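Cytokinin riboside 5'-monophosphate phosphoribohydrolase (Streptomyces coelicolor, PDB 5ZI9) is a protein of the SLOG clan, built on a Rossmann-like parallel beta sheet flanked by helices. Local coordinates at residues Gly122-Glu125 with Thr129-Gly132; Gly210-Leu215 with Phe233-Asp238. All coordinates share one frame; numbering follows the deposited sequence.

Contact 1: residues Gly122-Glu125 with Thr129-Gly132. With EDO (1,2-ethanediol), chain M.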
loop_
_atom_site.group_PDB
_atom_site.type_symbol
_atom_site.label_atom_id
_atom_site.label_comp_id
_atom_site.label_asym_id
_atom_site.label_seq_id
_atom_site.Cartn_x
_atom_site.Cartn_y
_atom_site.Cartn_z
ATOM N N GLY B 122 -6.325 -22.866 31.545
ATOM C CA GLY B 122 -5.322 -22.680 32.580
ATOM C C GLY B 122 -4.905 -21.230 32.707
ATOM O O GLY B 122 -4.740 -20.748 33.803
ATOM N N ALA B 123 -4.749 -20.518 31.595
ATOM C CA ALA B 123 -4.253 -19.149 31.647
ATOM C C ALA B 123 -5.243 -18.197 32.294
ATOM O O ALA B 123 -4.848 -17.170 32.880
ATOM C CB ALA B 123 -3.891 -18.673 30.266
ATOM N N LEU B 124 -6.530 -18.544 32.171
ATOM C CA LEU B 124 -7.626 -17.771 32.769
ATOM C C LEU B 124 -7.754 -18.032 34.261
ATOM O O LEU B 124 -7.911 -17.090 35.050
ATOM C CB LEU B 124 -8.960 -18.082 32.076
ATOM C CG LEU B 124 -9.256 -17.331 30.773
ATOM C CD1 LEU B 124 -10.757 -17.420 30.509
ATOM C CD2 LEU B 124 -8.771 -15.864 30.751
ATOM N N GLU B 125 -7.679 -19.307 34.644
ATOM C CA GLU B 125 -7.630 -19.685 36.065
ATOM C C GLU B 125 -6.629 -18.852 36.860
ATOM O O GLU B 125 -6.922 -18.482 38.009
ATOM C CB GLU B 125 -7.282 -21.152 36.251
ATOM C CG GLU B 125 -8.378 -22.101 35.801
ATOM C CD GLU B 125 -8.094 -23.561 36.174
ATOM O OE1 GLU B 125 -7.172 -23.785 37.009
ATOM O OE2 GLU B 125 -8.796 -24.484 35.646
ATOM N N THR B 129 -3.382 -13.261 30.619
ATOM C CA THR B 129 -3.897 -12.956 29.283
ATOM C C THR B 129 -3.874 -14.215 28.388
ATOM O O THR B 129 -2.825 -14.831 28.177
ATOM C CB THR B 129 -3.252 -11.714 28.628
ATOM O OG1 THR B 129 -2.770 -12.057 27.340
ATOM C CG2 THR B 129 -2.135 -11.153 29.400
ATOM N N SER B 130 -5.060 -14.585 27.895
ATOM C CA SER B 130 -5.304 -15.839 27.153
ATOM C C SER B 130 -5.632 -15.541 25.682
ATOM O O SER B 130 -6.666 -14.982 25.393
ATOM C CB SER B 130 -6.466 -16.567 27.766
ATOM O OG SER B 130 -6.777 -17.741 27.065
ATOM N N VAL B 131 -4.719 -15.888 24.769
ATOM C CA VAL B 131 -4.846 -15.563 23.329
ATOM C C VAL B 131 -5.205 -16.809 22.495
ATOM O O VAL B 131 -4.678 -17.925 22.679
ATOM C CB VAL B 131 -3.592 -14.846 22.763
ATOM C CG1 VAL B 131 -3.850 -14.224 21.377
ATOM C CG2 VAL B 131 -3.137 -13.750 23.693
ATOM N N GLY B 132 -6.158 -16.593 21.601
ATOM C CA GLY B 132 -6.597 -17.630 20.649
ATOM C C GLY B 132 -6.560 -17.109 19.224
ATOM O O GLY B 132 -7.376 -16.279 18.864
HETATM C C1 EDO M . 0.452 -12.788 31.314
HETATM O O1 EDO M . -0.633 -13.755 31.438
HETATM C C2 EDO M . 0.380 -11.683 32.352
HETATM O O2 EDO M . -0.567 -10.709 31.836
#
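A small apolar contact, in which A123 and L124 at the end of helix 115-125 meet S130 at the start of strand 130-135, closes the second half of a beta-alpha-beta unit that began with strand 106-109. The backbones come close, with A123 CA and S130 CA 5.7 Å apart, and no hydrogen bond crosses between the segments. What touches is the methylene of the serine, set against two aliphatic groups of the helix. L124 CD2 reaches S130 CB at 3.8 Å; chi1 (-83°) sets CG beside the backbone N, and together with chi2 (-162°) it brings CD2 up to that carbon. A123 CB points toward the strand and comes within 4.2 Å of S130 CB. The serine hydroxyl is occupied otherwise: OG, anti to the backbone N (chi1 178°), makes hydrogen bonds with N120 ND2 and Y146 O. Just before the strand, T129 N donates to O1 of a 1,2-ethanediol, probably from the crystallisation liquor, at 2.9 Å. S130 thus divides its labour, its carbon meeting the two aliphatic side chains while its buried oxygen finds polar partners in N120, one turn earlier in the same helix 115-125, and in a neighbouring loop.

Contact 2: residues Gly210-Leu215 with Phe233-Asp238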
loop_
_atom_site.group_PDB
_atom_site.type_symbol
_atom_site.label_atom_id
_atom_site.label_comp_id
_atom_site.label_asym_id
_atom_site.label_seq_id
_atom_site.Cartn_x
_atom_site.Cartn_y
_atom_site.Cartn_z
ATOM N N GLY B 210 9.142 -42.080 20.458
ATOM C CA GLY B 210 9.334 -42.760 19.178
ATOM C C GLY B 210 9.797 -41.822 18.071
ATOM O O GLY B 210 10.519 -42.229 17.161
ATOM N N LEU B 211 9.378 -40.564 18.154
ATOM C CA LEU B 211 9.808 -39.557 17.199
ATOM C C LEU B 211 11.287 -39.226 17.417
ATOM O O LEU B 211 12.082 -39.322 16.499
ATOM C CB LEU B 211 8.928 -38.288 17.297
ATOM C CG LEU B 211 9.309 -37.089 16.419
ATOM C CD1 LEU B 211 9.188 -37.490 14.953
ATOM C CD2 LEU B 211 8.454 -35.885 16.755
ATOM N N VAL B 212 11.638 -38.857 18.643
ATOM C CA VAL B 212 13.036 -38.602 19.013
ATOM C C VAL B 212 13.973 -39.783 18.676
ATOM O O VAL B 212 15.098 -39.575 18.253
ATOM C CB VAL B 212 13.130 -38.229 20.520
ATOM C CG1 VAL B 212 14.574 -38.207 20.996
ATOM C CG2 VAL B 212 12.483 -36.862 20.789
ATOM N N ASP B 213 13.506 -41.015 18.842
ATOM C CA ASP B 213 14.312 -42.200 18.473
ATOM C C ASP B 213 14.607 -42.315 17.018
ATOM O O ASP B 213 15.677 -42.830 16.658
ATOM C CB ASP B 213 13.641 -43.522 18.833
ATOM C CG ASP B 213 13.731 -43.853 20.308
ATOM O OD1 ASP B 213 14.353 -43.104 21.140
ATOM O OD2 ASP B 213 13.109 -44.886 20.618
ATOM N N TRP B 214 13.638 -41.912 16.188
ATOM C CA TRP B 214 13.817 -41.899 14.733
ATOM C C TRP B 214 14.740 -40.750 14.329
ATOM O O TRP B 214 15.612 -40.926 13.494
ATOM C CB TRP B 214 12.462 -41.818 14.028
ATOM C CG TRP B 214 12.574 -41.727 12.545
ATOM C CD1 TRP B 214 12.892 -42.731 11.665
ATOM C CD2 TRP B 214 12.380 -40.557 11.764
ATOM N NE1 TRP B 214 12.915 -42.247 10.389
ATOM C CE2 TRP B 214 12.615 -40.909 10.422
ATOM C CE3 TRP B 214 12.033 -39.235 12.074
ATOM C CZ2 TRP B 214 12.516 -39.993 9.388
ATOM C CZ3 TRP B 214 11.938 -38.324 11.051
ATOM C CH2 TRP B 214 12.170 -38.714 9.717
ATOM N N LEU B 215 14.561 -39.576 14.923
ATOM C CA LEU B 215 15.451 -38.437 14.660
ATOM C C LEU B 215 16.910 -38.786 14.913
ATOM O O LEU B 215 17.754 -38.427 14.135
ATOM C CB LEU B 215 15.075 -37.227 15.514
ATOM C CG LEU B 215 13.714 -36.567 15.245
ATOM C CD1 LEU B 215 13.403 -35.525 16.304
ATOM C CD2 LEU B 215 13.694 -35.915 13.868
ATOM N N PHE B 233 15.447 -28.786 21.596
ATOM C CA PHE B 233 14.247 -28.965 22.361
ATOM C C PHE B 233 14.554 -29.795 23.595
ATOM O O PHE B 233 15.603 -30.393 23.650
ATOM C CB PHE B 233 13.178 -29.625 21.513
ATOM C CG PHE B 233 13.557 -30.989 20.956
ATOM C CD1 PHE B 233 14.262 -31.110 19.767
ATOM C CD2 PHE B 233 13.140 -32.153 21.583
ATOM C CE1 PHE B 233 14.563 -32.355 19.238
ATOM C CE2 PHE B 233 13.438 -33.414 21.049
ATOM C CZ PHE B 233 14.149 -33.517 19.879
ATOM N N HIS B 234 13.663 -29.788 24.587
ATOM C CA HIS B 234 13.764 -30.683 25.756
ATOM C C HIS B 234 12.467 -31.475 25.812
ATOM O O HIS B 234 11.433 -30.978 25.449
ATOM C CB HIS B 234 14.034 -29.924 27.082
ATOM C CG HIS B 234 14.863 -28.663 26.929
ATOM N ND1 HIS B 234 16.140 -28.526 27.446
ATOM C CD2 HIS B 234 14.585 -27.473 26.328
ATOM C CE1 HIS B 234 16.609 -27.317 27.170
ATOM N NE2 HIS B 234 15.687 -26.657 26.490
ATOM N N VAL B 235 12.537 -32.721 26.228
ATOM C CA VAL B 235 11.375 -33.524 26.462
ATOM C C VAL B 235 11.202 -33.694 27.974
ATOM O O VAL B 235 12.136 -34.020 28.678
ATOM C CB VAL B 235 11.538 -34.890 25.823
ATOM C CG1 VAL B 235 10.295 -35.757 26.055
ATOM C CG2 VAL B 235 11.850 -34.724 24.341
ATOM N N THR B 236 9.982 -33.525 28.456
ATOM C CA THR B 236 9.692 -33.603 29.873
ATOM C C THR B 236 8.283 -34.129 30.133
ATOM O O THR B 236 7.413 -34.093 29.259
ATOM C CB THR B 236 9.896 -32.230 30.530
ATOM O OG1 THR B 236 9.865 -32.376 31.944
ATOM C CG2 THR B 236 8.848 -31.239 30.118
ATOM N N ASP B 237 8.079 -34.661 31.329
ATOM C CA ASP B 237 6.747 -35.016 31.775
ATOM C C ASP B 237 6.318 -34.115 32.907
ATOM O O ASP B 237 5.241 -34.299 33.418
ATOM C CB ASP B 237 6.712 -36.470 32.196
ATOM C CG ASP B 237 6.872 -37.416 31.020
ATOM O OD1 ASP B 237 6.161 -37.308 29.999
ATOM O OD2 ASP B 237 7.716 -38.301 31.109
ATOM N N ASP B 238 7.123 -33.114 33.262
ATOM C CA ASP B 238 6.871 -32.324 34.436
ATOM C C ASP B 238 6.531 -30.890 34.019
ATOM O O ASP B 238 7.332 -30.168 33.394
ATOM C CB ASP B 238 8.079 -32.368 35.391
ATOM C CG ASP B 238 7.843 -31.573 36.647
ATOM O OD1 ASP B 238 6.717 -31.610 37.156
ATOM O OD2 ASP B 238 8.734 -30.850 37.108
#
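V212, F233 and V235 meet through carbon alone, and L215 adds a fourth apolar group. The shortest approach is from V212 CG2 to F233 CE2, 3.6 Å, with the methyl at the ring's edge, near its plane. That methyl lies anti to the carbonyl carbon of V212 and also reaches V235 CG2 at 4.2 Å, so one branch bridges two residues of the strand side. V235 CG2 itself sits in the plane of the F233 ring, again at its edge. L215 CD1 approaches F233 CZ obliquely at 4.2 Å. The ring gets there because F233 CG stands between the backbone N and the carbonyl carbon (chi1 59°); I200, L202 and L187 pack on it as well. Polar interactions are confined within each segment or lead outward. D238 N donates to T236 OG1 at 3.1 Å, an ST turn as the chain leaves the strand, and D238 then takes the N-cap position of helix 239-249. On the helix, W214 NE1 bonds to Y207 O of the second subunit. Strand 200-203, helix 205-220 and strand 234-236, the last outermost in the sheet within this chain, form a beta-alpha-beta unit of Rossmann-like type, and this contact packs its helix on its second strand, beside a subunit interface.

How the contacts relate
One parallel sheet carries both contacts, and each repeats the same theme: a helix packed through carbon contacts against the strand that follows it, or the residue leading into that strand. Contact 1 belongs to the unit running from strand 106-109 to strand 130-135, and contact 2 to the one from strand 200-203 to strand 234-236, on the other side of the central strand 74-78 in the sheet order. Their centres are 26 Å apart and their nearest atoms about 14 Å, so they do not touch. They also differ in setting. Contact 1 is buried within its own chain and has 1,2-ethanediol beside it, whereas the helix of contact 2 additionally packs against a second subunit.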